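PDB 1A4E: peroxisomal catalase A from Saccharomyces cerevisiae, which probably breaks down the hydrogen peroxide made by peroxisomal oxidases into water and oxygen, using a heme cofactor, and works as a homotetramer. Local coordinates for residues P403-Q406 against H407-V410; T321-P324 against Y325-A328; K116-E120 against E121-D125; Y388-N391 against D392-Y395. All coordinates share one frame; numbering follows the deposited sequence.

Interaction 1: P403-Q406 against H407-V410; sequences PIQQ and HQEV
The imidazole of His-407 is layered between two aliphatic groups of its own loop. Over one face lies the ring of Pro-403, whose CG stands 3.6 Å from the centroid and 10° off the ring normal, a CH-pi contact; on the opposite face CG of Gln-408 sits 3.5 Å above the plane, also over the centre. At the rim and in plane, the carbonyl O of Ile-404 approaches His-407 NE2 to 3.5 Å. The histidine CG falls between its own backbone N and carbonyl carbon (chi1 64°), which swings the ring back over Pro-403. The other ring nitrogen, ND1, is hydrogen-bonded to Gly-210 O, and Trp-212 meets the imidazole edge-to-face.

A type I beta turn from Gln-405 to Gln-408, in the loop before strand 411-418, brings these groups together, closed by Gln-408 N to Gln-405 O at 3.1 Å. Gln-408 packs on strands 203-206 and 212-221. A water gives one proton to that same Gln-405 O and the other to Glu-409 O. Gln-406 doubles back at chi2, and its OE1 takes the backbone N-H of Ile-404 at 2.8 Å, in the carbonyl plane. Gln-408 OE1 touches CG of Gln-405 at 3.4 Å, the two amide planes 57° apart.

Gln-405 OE1 and Gln-408 OE1 both accept from Lys-204 NZ, which also forms a salt bridge with Glu-409. The lysine charge is met by two neutral oxygens and one carboxylate, which would probably stabilise its protonated form and fix the rotation of both amides, while the imidazole is packed by carbon on both faces and held in rotation through ND1.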
loop_
_atom_site.group_PDB
_atom_site.type_symbol
_atom_site.label_atom_id
_atom_site.label_comp_id
_atom_site.label_asym_id
_atom_site.label_seq_id
_atom_site.Cartn_x
_atom_site.Cartn_y
_atom_site.Cartn_z
ATOM N N PRO B 403 27.555 -3.896 -27.361
ATOM C CA PRO B 403 26.622 -2.807 -27.596
ATOM C C PRO B 403 25.198 -3.142 -27.163
ATOM O O PRO B 403 24.766 -4.300 -27.174
ATOM C CB PRO B 403 26.778 -2.535 -29.080
ATOM C CG PRO B 403 27.086 -3.895 -29.655
ATOM C CD PRO B 403 28.038 -4.460 -28.622
ATOM N N ILE B 404 24.477 -2.125 -26.698
ATOM C CA ILE B 404 23.075 -2.324 -26.381
ATOM C C ILE B 404 22.326 -2.060 -27.683
ATOM O O ILE B 404 21.804 -3.003 -28.280
ATOM C CB ILE B 404 22.698 -1.361 -25.236
ATOM C CG1 ILE B 404 23.534 -1.723 -24.004
ATOM C CG2 ILE B 404 21.217 -1.467 -24.919
ATOM C CD1 ILE B 404 23.383 -0.800 -22.787
ATOM N N GLN B 405 22.284 -0.823 -28.194
ATOM C CA GLN B 405 21.617 -0.563 -29.460
ATOM C C GLN B 405 22.354 0.396 -30.395
ATOM O O GLN B 405 21.830 0.662 -31.475
ATOM C CB GLN B 405 20.191 -0.029 -29.191
ATOM C CG GLN B 405 19.192 -1.089 -28.679
ATOM C CD GLN B 405 17.737 -0.657 -28.696
ATOM O OE1 GLN B 405 17.323 0.119 -29.548
ATOM N NE2 GLN B 405 16.895 -1.135 -27.784
ATOM N N GLN B 406 23.575 0.877 -30.051
ATOM C CA GLN B 406 24.363 1.834 -30.850
ATOM C C GLN B 406 24.707 1.389 -32.268
ATOM O O GLN B 406 24.778 2.177 -33.212
ATOM C CB GLN B 406 25.739 2.165 -30.287
ATOM C CG GLN B 406 25.990 2.372 -28.825
ATOM C CD GLN B 406 26.228 1.090 -28.042
ATOM O OE1 GLN B 406 25.307 0.344 -27.721
ATOM N NE2 GLN B 406 27.475 0.826 -27.677
ATOM N N HIS B 407 24.998 0.092 -32.359
ATOM C CA HIS B 407 25.371 -0.586 -33.592
ATOM C C HIS B 407 24.240 -0.788 -34.590
ATOM O O HIS B 407 24.446 -1.271 -35.701
ATOM C CB HIS B 407 25.979 -1.935 -33.221
ATOM C CG HIS B 407 25.039 -2.925 -32.528
ATOM N ND1 HIS B 407 24.885 -4.206 -32.846
ATOM C CD2 HIS B 407 24.213 -2.665 -31.455
ATOM C CE1 HIS B 407 24.017 -4.729 -32.022
ATOM N NE2 HIS B 407 23.622 -3.795 -31.192
ATOM N N GLN B 408 23.027 -0.418 -34.180
ATOM C CA GLN B 408 21.848 -0.617 -34.990
ATOM C C GLN B 408 21.422 0.648 -35.728
ATOM O O GLN B 408 22.289 1.318 -36.286
ATOM C CB GLN B 408 20.779 -1.183 -34.043
ATOM C CG GLN B 408 21.280 -2.534 -33.534
ATOM C CD GLN B 408 20.440 -3.246 -32.495
ATOM O OE1 GLN B 408 19.789 -2.620 -31.666
ATOM N NE2 GLN B 408 20.453 -4.578 -32.499
ATOM N N GLU B 409 20.142 1.027 -35.775
ATOM C CA GLU B 409 19.675 2.175 -36.549
ATOM C C GLU B 409 20.146 3.544 -36.080
ATOM O O GLU B 409 20.467 3.756 -34.910
ATOM C CB GLU B 409 18.161 2.247 -36.575
ATOM C CG GLU B 409 17.419 0.965 -36.930
ATOM C CD GLU B 409 16.951 0.112 -35.743
ATOM O OE1 GLU B 409 17.597 0.052 -34.693
ATOM O OE2 GLU B 409 15.911 -0.513 -35.879
ATOM N N VAL B 410 20.222 4.463 -37.047
ATOM C CA VAL B 410 20.512 5.859 -36.778
ATOM C C VAL B 410 19.174 6.542 -37.021
ATOM O O VAL B 410 18.496 6.333 -38.032
ATOM C CB VAL B 410 21.604 6.408 -37.740
ATOM C CG1 VAL B 410 21.860 7.901 -37.526
ATOM C CG2 VAL B 410 22.899 5.662 -37.446
HETATM O O HOH W 1 20.242 2.709 -32.326
#

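Interaction 2: T321-P324 against Y325-A328; sequences TTVP and YQEA
A type II beta turn runs from Val-323 to Gln-326, with Tyr-325 at positive phi (76°) and a long, weak closing bond of 3.3 Å from Gln-326 N to Val-323 O. Ahead of the turn, the hydroxyl OG1 of Thr-322 donates to the backbone O of Gln-326 at 2.8 Å, approaching from above the carbonyl plane. OG1 lies opposite the threonine's own N (chi1 -176°), which aims it across the turn while CG2 heads for Glu-327 OE2, 4.0 Å away. Replacing Thr-322 with valine would probably leave the Gln-326 carbonyl without this donor and the turn less firmly closed. Val-323 and Gln-326 run side by side, CG2 of the valine 3.5 Å from NE2 of the glutamine, whose amide is held by Ser-78 and, weakly, by Trp-126. Pro-324 CB rests against Tyr-325 CD2 at 3.9 Å. A water near Val-323 O and Glu-327 OE2 can donate to them, though not to all its acceptors at once; the same carboxylate oxygen is bonded to Tyr-36 of the third subunit. The turn leads into strand 326-328, which pairs antiparallel with strand 203-206, while Val-323 and Gln-326 pack on Leu-124 of strand 122-129 and Ala-328 faces helix 332-348.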
loop_
_atom_site.group_PDB
_atom_site.type_symbol
_atom_site.label_atom_id
_atom_site.label_comp_id
_atom_site.label_asym_id
_atom_site.label_seq_id
_atom_site.Cartn_x
_atom_site.Cartn_y
_atom_site.Cartn_z
ATOM N N THR B 321 12.496 -7.313 -18.967
ATOM C CA THR B 321 13.328 -8.357 -18.388
ATOM C C THR B 321 13.864 -9.130 -19.586
ATOM O O THR B 321 13.218 -10.009 -20.155
ATOM C CB THR B 321 12.483 -9.275 -17.478
ATOM O OG1 THR B 321 11.937 -8.435 -16.480
ATOM C CG2 THR B 321 13.271 -10.389 -16.820
ATOM N N THR B 322 15.075 -8.755 -19.979
ATOM C CA THR B 322 15.699 -9.337 -21.145
ATOM C C THR B 322 17.169 -9.577 -20.891
ATOM O O THR B 322 17.789 -8.873 -20.106
ATOM C CB THR B 322 15.493 -8.385 -22.346
ATOM O OG1 THR B 322 16.045 -9.071 -23.460
ATOM C CG2 THR B 322 16.132 -7.014 -22.177
ATOM N N VAL B 323 17.728 -10.586 -21.552
ATOM C CA VAL B 323 19.147 -10.881 -21.411
ATOM C C VAL B 323 19.959 -10.150 -22.478
ATOM O O VAL B 323 19.386 -9.657 -23.457
ATOM C CB VAL B 323 19.381 -12.413 -21.510
ATOM C CG1 VAL B 323 18.728 -13.062 -20.294
ATOM C CG2 VAL B 323 18.843 -12.980 -22.818
ATOM N N PRO B 324 21.291 -10.026 -22.345
ATOM C CA PRO B 324 22.168 -9.538 -23.400
ATOM C C PRO B 324 21.937 -10.203 -24.748
ATOM O O PRO B 324 21.617 -11.392 -24.819
ATOM C CB PRO B 324 23.563 -9.761 -22.851
ATOM C CG PRO B 324 23.401 -10.546 -21.578
ATOM C CD PRO B 324 22.032 -10.124 -21.096
ATOM N N TYR B 325 22.096 -9.376 -25.795
ATOM C CA TYR B 325 21.924 -9.699 -27.214
ATOM C C TYR B 325 20.474 -9.799 -27.673
ATOM O O TYR B 325 20.220 -10.095 -28.842
ATOM C CB TYR B 325 22.654 -11.017 -27.587
ATOM C CG TYR B 325 24.151 -10.958 -27.291
ATOM C CD1 TYR B 325 25.020 -10.240 -28.120
ATOM C CD2 TYR B 325 24.649 -11.590 -26.150
ATOM C CE1 TYR B 325 26.378 -10.158 -27.804
ATOM C CE2 TYR B 325 26.001 -11.514 -25.831
ATOM C CZ TYR B 325 26.855 -10.799 -26.661
ATOM O OH TYR B 325 28.182 -10.709 -26.316
ATOM N N GLN B 326 19.506 -9.559 -26.773
ATOM C CA GLN B 326 18.095 -9.505 -27.126
ATOM C C GLN B 326 17.553 -8.173 -26.644
ATOM O O GLN B 326 17.567 -7.846 -25.459
ATOM C CB GLN B 326 17.309 -10.615 -26.468
ATOM C CG GLN B 326 17.661 -11.970 -27.024
ATOM C CD GLN B 326 16.883 -13.101 -26.384
ATOM O OE1 GLN B 326 15.661 -13.091 -26.317
ATOM N NE2 GLN B 326 17.572 -14.128 -25.908
ATOM N N GLU B 327 17.129 -7.371 -27.617
ATOM C CA GLU B 327 16.616 -6.038 -27.362
ATOM C C GLU B 327 15.296 -5.789 -28.074
ATOM O O GLU B 327 14.881 -6.554 -28.942
ATOM C CB GLU B 327 17.654 -5.007 -27.808
ATOM C CG GLU B 327 18.765 -4.736 -26.799
ATOM C CD GLU B 327 18.295 -4.046 -25.517
ATOM O OE1 GLU B 327 17.801 -2.926 -25.589
ATOM O OE2 GLU B 327 18.422 -4.609 -24.433
ATOM N N ALA B 328 14.601 -4.725 -27.667
ATOM C CA ALA B 328 13.331 -4.360 -28.268
ATOM C C ALA B 328 13.530 -3.462 -29.482
ATOM O O ALA B 328 14.551 -2.775 -29.595
ATOM C CB ALA B 328 12.486 -3.613 -27.261
HETATM O O HOH W 2 19.986 -6.839 -23.704
#

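Interaction 3: K116-E120 against E121-D125; sequences KFYTE and EGNLD
Phe-117 and Leu-124 run alongside each other off the same face of the hairpin, the compact part of this contact, with Phe-117 CD2 3.5 Å from Leu-124 CD1. Their backbones form a hydrogen-bonded pair, Phe-117 N to Leu-124 O at 2.8 Å and Leu-124 N to Phe-117 O at 3.0 Å. Trp-126 adds an edge-to-face contact to the phenylalanine ring. On the other face of the ladder Lys-116, bent at chi3 and chi4, curls its NZ onto Asp-125 OD1 (2.9 Å), a salt bridge using the syn lone pair; NZ also bonds Ala-316 O, and Asp-125 OD2 takes Ala-318 N. Between them and the turn, Asn-123 OD1 lies 3.3 Å from Tyr-118 CD1, amide and ring planes 81° apart.

Strands 112-119 and 122-129 form a beta hairpin of the catalase beta-barrel, joined by a type I turn from Thr-119 to Gly-122. There Thr-119 OG1 donates to Gly-122 O at 2.6 Å and accepts from Glu-121 N; at Gly-122 (phi 96°, psi 180°) a CB would collide with the preceding carbonyl O, so only glycine fits comfortably.

The looser parts, round Asn-123 and the turn, are bridged by water: Lys-116 NZ with Asn-123 ND2, Thr-119 O with Asn-123 OD1, and Thr-119 OG1 with Glu-121 OE1. At the exposed corner of the turn, Glu-120 reaches out to a salt bridge with Lys-86.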
loop_
_atom_site.group_PDB
_atom_site.type_symbol
_atom_site.label_atom_id
_atom_site.label_comp_id
_atom_site.label_asym_id
_atom_site.label_seq_id
_atom_site.Cartn_x
_atom_site.Cartn_y
_atom_site.Cartn_z
ATOM N N LYS B 116 9.023 -17.165 -18.520
ATOM C CA LYS B 116 10.167 -16.637 -17.803
ATOM C C LYS B 116 11.262 -17.684 -17.861
ATOM O O LYS B 116 11.042 -18.821 -17.468
ATOM C CB LYS B 116 9.803 -16.378 -16.354
ATOM C CG LYS B 116 10.962 -15.853 -15.508
ATOM C CD LYS B 116 10.530 -15.574 -14.075
ATOM C CE LYS B 116 9.406 -14.560 -14.035
ATOM N NZ LYS B 116 9.873 -13.293 -14.552
ATOM N N PHE B 117 12.442 -17.308 -18.335
ATOM C CA PHE B 117 13.566 -18.208 -18.471
ATOM C C PHE B 117 14.600 -17.766 -17.459
ATOM O O PHE B 117 14.965 -16.593 -17.392
ATOM C CB PHE B 117 14.179 -18.119 -19.866
ATOM C CG PHE B 117 13.235 -18.454 -21.007
ATOM C CD1 PHE B 117 13.016 -19.791 -21.361
ATOM C CD2 PHE B 117 12.601 -17.423 -21.711
ATOM C CE1 PHE B 117 12.165 -20.093 -22.422
ATOM C CE2 PHE B 117 11.754 -17.737 -22.768
ATOM C CZ PHE B 117 11.536 -19.068 -23.125
ATOM N N TYR B 118 15.080 -18.716 -16.666
ATOM C CA TYR B 118 16.061 -18.437 -15.639
ATOM C C TYR B 118 17.426 -18.703 -16.229
ATOM O O TYR B 118 17.999 -19.780 -16.031
ATOM C CB TYR B 118 15.817 -19.349 -14.438
ATOM C CG TYR B 118 14.445 -19.162 -13.817
ATOM C CD1 TYR B 118 14.188 -18.078 -12.973
ATOM C CD2 TYR B 118 13.435 -20.085 -14.097
ATOM C CE1 TYR B 118 12.921 -17.919 -12.408
ATOM C CE2 TYR B 118 12.168 -19.930 -13.539
ATOM C CZ TYR B 118 11.924 -18.848 -12.697
ATOM O OH TYR B 118 10.677 -18.696 -12.141
ATOM N N THR B 119 17.956 -17.733 -16.981
ATOM C CA THR B 119 19.245 -17.936 -17.633
ATOM C C THR B 119 20.428 -17.463 -16.776
ATOM O O THR B 119 20.261 -16.764 -15.772
ATOM C CB THR B 119 19.271 -17.217 -19.025
ATOM O OG1 THR B 119 19.762 -15.904 -18.810
ATOM C CG2 THR B 119 17.904 -17.130 -19.699
ATOM N N GLU B 120 21.651 -17.816 -17.195
ATOM C CA GLU B 120 22.882 -17.428 -16.507
ATOM C C GLU B 120 23.189 -15.946 -16.646
ATOM O O GLU B 120 24.135 -15.461 -16.029
ATOM C CB GLU B 120 24.068 -18.171 -17.059
ATOM C CG GLU B 120 23.849 -19.660 -17.166
ATOM C CD GLU B 120 24.662 -20.265 -18.295
ATOM O OE1 GLU B 120 24.551 -19.793 -19.430
ATOM O OE2 GLU B 120 25.399 -21.214 -18.034
ATOM N N GLU B 121 22.436 -15.226 -17.492
ATOM C CA GLU B 121 22.585 -13.791 -17.678
ATOM C C GLU B 121 21.333 -13.072 -17.188
ATOM O O GLU B 121 20.952 -12.005 -17.675
ATOM C CB GLU B 121 22.801 -13.498 -19.148
ATOM C CG GLU B 121 24.056 -14.124 -19.736
ATOM C CD GLU B 121 24.174 -13.984 -21.250
ATOM O OE1 GLU B 121 23.188 -14.165 -21.970
ATOM O OE2 GLU B 121 25.271 -13.689 -21.711
ATOM N N GLY B 122 20.669 -13.668 -16.201
ATOM C CA GLY B 122 19.459 -13.115 -15.635
ATOM C C GLY B 122 18.212 -13.707 -16.251
ATOM O O GLY B 122 18.255 -14.574 -17.119
ATOM N N ASN B 123 17.068 -13.239 -15.772
ATOM C CA ASN B 123 15.815 -13.704 -16.312
ATOM C C ASN B 123 15.480 -13.060 -17.652
ATOM O O ASN B 123 15.887 -11.940 -17.971
ATOM C CB ASN B 123 14.725 -13.439 -15.273
ATOM C CG ASN B 123 14.845 -14.346 -14.057
ATOM O OD1 ASN B 123 15.639 -15.286 -14.023
ATOM N ND2 ASN B 123 14.070 -14.090 -13.009
ATOM N N LEU B 124 14.754 -13.830 -18.459
ATOM C CA LEU B 124 14.304 -13.380 -19.762
ATOM C C LEU B 124 12.805 -13.632 -19.801
ATOM O O LEU B 124 12.366 -14.751 -19.556
ATOM C CB LEU B 124 14.997 -14.192 -20.856
ATOM C CG LEU B 124 15.111 -13.806 -22.341
ATOM C CD1 LEU B 124 14.741 -15.048 -23.109
ATOM C CD2 LEU B 124 14.216 -12.644 -22.767
ATOM N N ASP B 125 11.989 -12.623 -20.095
ATOM C CA ASP B 125 10.567 -12.848 -20.243
ATOM C C ASP B 125 10.116 -12.652 -21.677
ATOM O O ASP B 125 10.354 -11.611 -22.288
ATOM C CB ASP B 125 9.779 -11.903 -19.334
ATOM C CG ASP B 125 9.969 -12.133 -17.835
ATOM O OD1 ASP B 125 10.269 -13.249 -17.415
ATOM O OD2 ASP B 125 9.816 -11.188 -17.072
HETATM O O HOH W 3 11.992 -11.920 -12.858
HETATM O O HOH W 4 18.328 -16.307 -13.563
HETATM O O HOH W 5 20.894 -15.792 -21.799
#

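Interaction 4: Y388-N391 against D392-Y395; sequences YLAN and DKSY
Leu-389 sets its CD2 methyl squarely over the ring of Tyr-395: the carbon is 3.8 Å from the centroid and 6° off the normal, a CH-pi contact, although the two side chains as wholes run obliquely to each other. The tyrosine keeps CG beside its backbone N (chi1 -55°), which turns the ring back toward the chain before it. CE2 then comes in alongside the backbone, with Ala-390 O at 3.3 Å near the plane of the ring. At the far end the phenol oxygen OH accepts the backbone N-H of Ala-390 at 3.2 Å, with an angle of 141° at the hydrogen, and also passes 3.1 Å from Tyr-388 O.

The methyl of Ala-390 has three neighbours: its CB is 3.8 Å from Tyr-395 OH and 3.5 Å from Asp-392 OD1, and CG of Lys-393 is the third. The lysine's charged end turns away to a salt bridge with Glu-385. A phenylalanine in place of Tyr-395 would probably leave the Ala-390 N-H without its phenol acceptor and the ring less firmly tied to the turn.

Two other subunits adjoin the loop. Tyr-388 OH bonds Asp-165 of the second subunit, Asn-391 ND2 bonds Asp-165 and Thr-169 there, and Arg-6 of the third subunit packs on Tyr-395.

In backbone terms, these are two successive turns, an inverse gamma turn centred on Leu-389 and a type I beta turn from Ala-390 to Lys-393, closed by Lys-393 N to Ala-390 O, in a long loop at the subunit interface.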
loop_
_atom_site.group_PDB
_atom_site.type_symbol
_atom_site.label_atom_id
_atom_site.label_comp_id
_atom_site.label_asym_id
_atom_site.label_seq_id
_atom_site.Cartn_x
_atom_site.Cartn_y
_atom_site.Cartn_z
ATOM N N TYR B 388 26.709 2.617 -2.600
ATOM C CA TYR B 388 27.247 3.272 -3.776
ATOM C C TYR B 388 28.484 2.475 -4.184
ATOM O O TYR B 388 28.857 1.488 -3.535
ATOM C CB TYR B 388 27.615 4.735 -3.435
ATOM C CG TYR B 388 28.856 4.903 -2.557
ATOM C CD1 TYR B 388 28.879 4.414 -1.249
ATOM C CD2 TYR B 388 29.985 5.539 -3.083
ATOM C CE1 TYR B 388 30.024 4.552 -0.476
ATOM C CE2 TYR B 388 31.136 5.680 -2.315
ATOM C CZ TYR B 388 31.143 5.181 -1.016
ATOM O OH TYR B 388 32.280 5.297 -0.248
ATOM N N LEU B 389 29.156 2.915 -5.252
ATOM C CA LEU B 389 30.360 2.243 -5.710
ATOM C C LEU B 389 31.585 2.792 -4.983
ATOM O O LEU B 389 32.282 3.704 -5.437
ATOM C CB LEU B 389 30.483 2.422 -7.227
ATOM C CG LEU B 389 29.282 1.985 -8.070
ATOM C CD1 LEU B 389 29.575 2.311 -9.515
ATOM C CD2 LEU B 389 29.000 0.498 -7.893
ATOM N N ALA B 390 31.810 2.208 -3.793
ATOM C CA ALA B 390 32.927 2.581 -2.936
ATOM C C ALA B 390 34.251 2.171 -3.559
ATOM O O ALA B 390 34.377 1.063 -4.088
ATOM C CB ALA B 390 32.792 1.903 -1.583
ATOM N N ASN B 391 35.231 3.082 -3.529
ATOM C CA ASN B 391 36.527 2.819 -4.140
ATOM C C ASN B 391 37.426 1.820 -3.430
ATOM O O ASN B 391 38.364 1.307 -4.043
ATOM C CB ASN B 391 37.254 4.150 -4.318
ATOM C CG ASN B 391 36.653 4.907 -5.499
ATOM O OD1 ASN B 391 36.667 4.428 -6.634
ATOM N ND2 ASN B 391 36.077 6.090 -5.294
ATOM N N ASP B 392 37.148 1.501 -2.157
ATOM C CA ASP B 392 37.887 0.465 -1.444
ATOM C C ASP B 392 37.259 -0.920 -1.622
ATOM O O ASP B 392 37.789 -1.928 -1.156
ATOM C CB ASP B 392 37.960 0.821 0.046
ATOM C CG ASP B 392 36.665 0.757 0.845
ATOM O OD1 ASP B 392 35.621 1.208 0.372
ATOM O OD2 ASP B 392 36.708 0.249 1.963
ATOM N N LYS B 393 36.101 -0.968 -2.286
ATOM C CA LYS B 393 35.405 -2.205 -2.608
ATOM C C LYS B 393 35.569 -2.516 -4.092
ATOM O O LYS B 393 35.946 -1.657 -4.891
ATOM C CB LYS B 393 33.918 -2.064 -2.268
ATOM C CG LYS B 393 33.637 -1.803 -0.788
ATOM C CD LYS B 393 33.822 -3.050 0.065
ATOM C CE LYS B 393 32.607 -3.952 -0.086
ATOM N NZ LYS B 393 32.804 -5.229 0.573
ATOM N N SER B 394 35.282 -3.762 -4.480
ATOM C CA SER B 394 35.421 -4.195 -5.865
ATOM C C SER B 394 34.080 -4.472 -6.541
ATOM O O SER B 394 33.161 -4.977 -5.901
ATOM C CB SER B 394 36.275 -5.447 -5.895
ATOM O OG SER B 394 36.586 -5.770 -7.238
ATOM N N TYR B 395 33.917 -4.118 -7.826
ATOM C CA TYR B 395 32.672 -4.335 -8.573
ATOM C C TYR B 395 32.982 -4.810 -9.985
ATOM O O TYR B 395 33.810 -4.219 -10.681
ATOM C CB TYR B 395 31.839 -3.044 -8.683
ATOM C CG TYR B 395 31.549 -2.421 -7.326
ATOM C CD1 TYR B 395 30.535 -2.936 -6.508
ATOM C CD2 TYR B 395 32.351 -1.373 -6.872
ATOM C CE1 TYR B 395 30.332 -2.401 -5.233
ATOM C CE2 TYR B 395 32.148 -0.840 -5.600
ATOM C CZ TYR B 395 31.138 -1.355 -4.789
ATOM O OH TYR B 395 30.940 -0.819 -3.533
#

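Overall arrangement
From the N terminus, interaction 3 comes first, closing the hairpin of strands 112-119 and 122-129. Interaction 2 follows, a turn leading into strand 326-328; it lies against that hairpin, with Thr-321 O 2.9 Å from Asp-125 N, probably a hydrogen bond. After helix 332-348, the long loop before strand 411-418 holds interaction 4 and then interaction 1. Each contact closes a local turn, and the four follow in series without nesting or crossing. Interaction 1 returns to interaction 2 through a probable bond of 3.0 Å between Gln-405 NE2 and Glu-327 OE1. Interaction 4 stands apart, its centre about 27 Å from those of interactions 2 and 3; all four touch the third subunit.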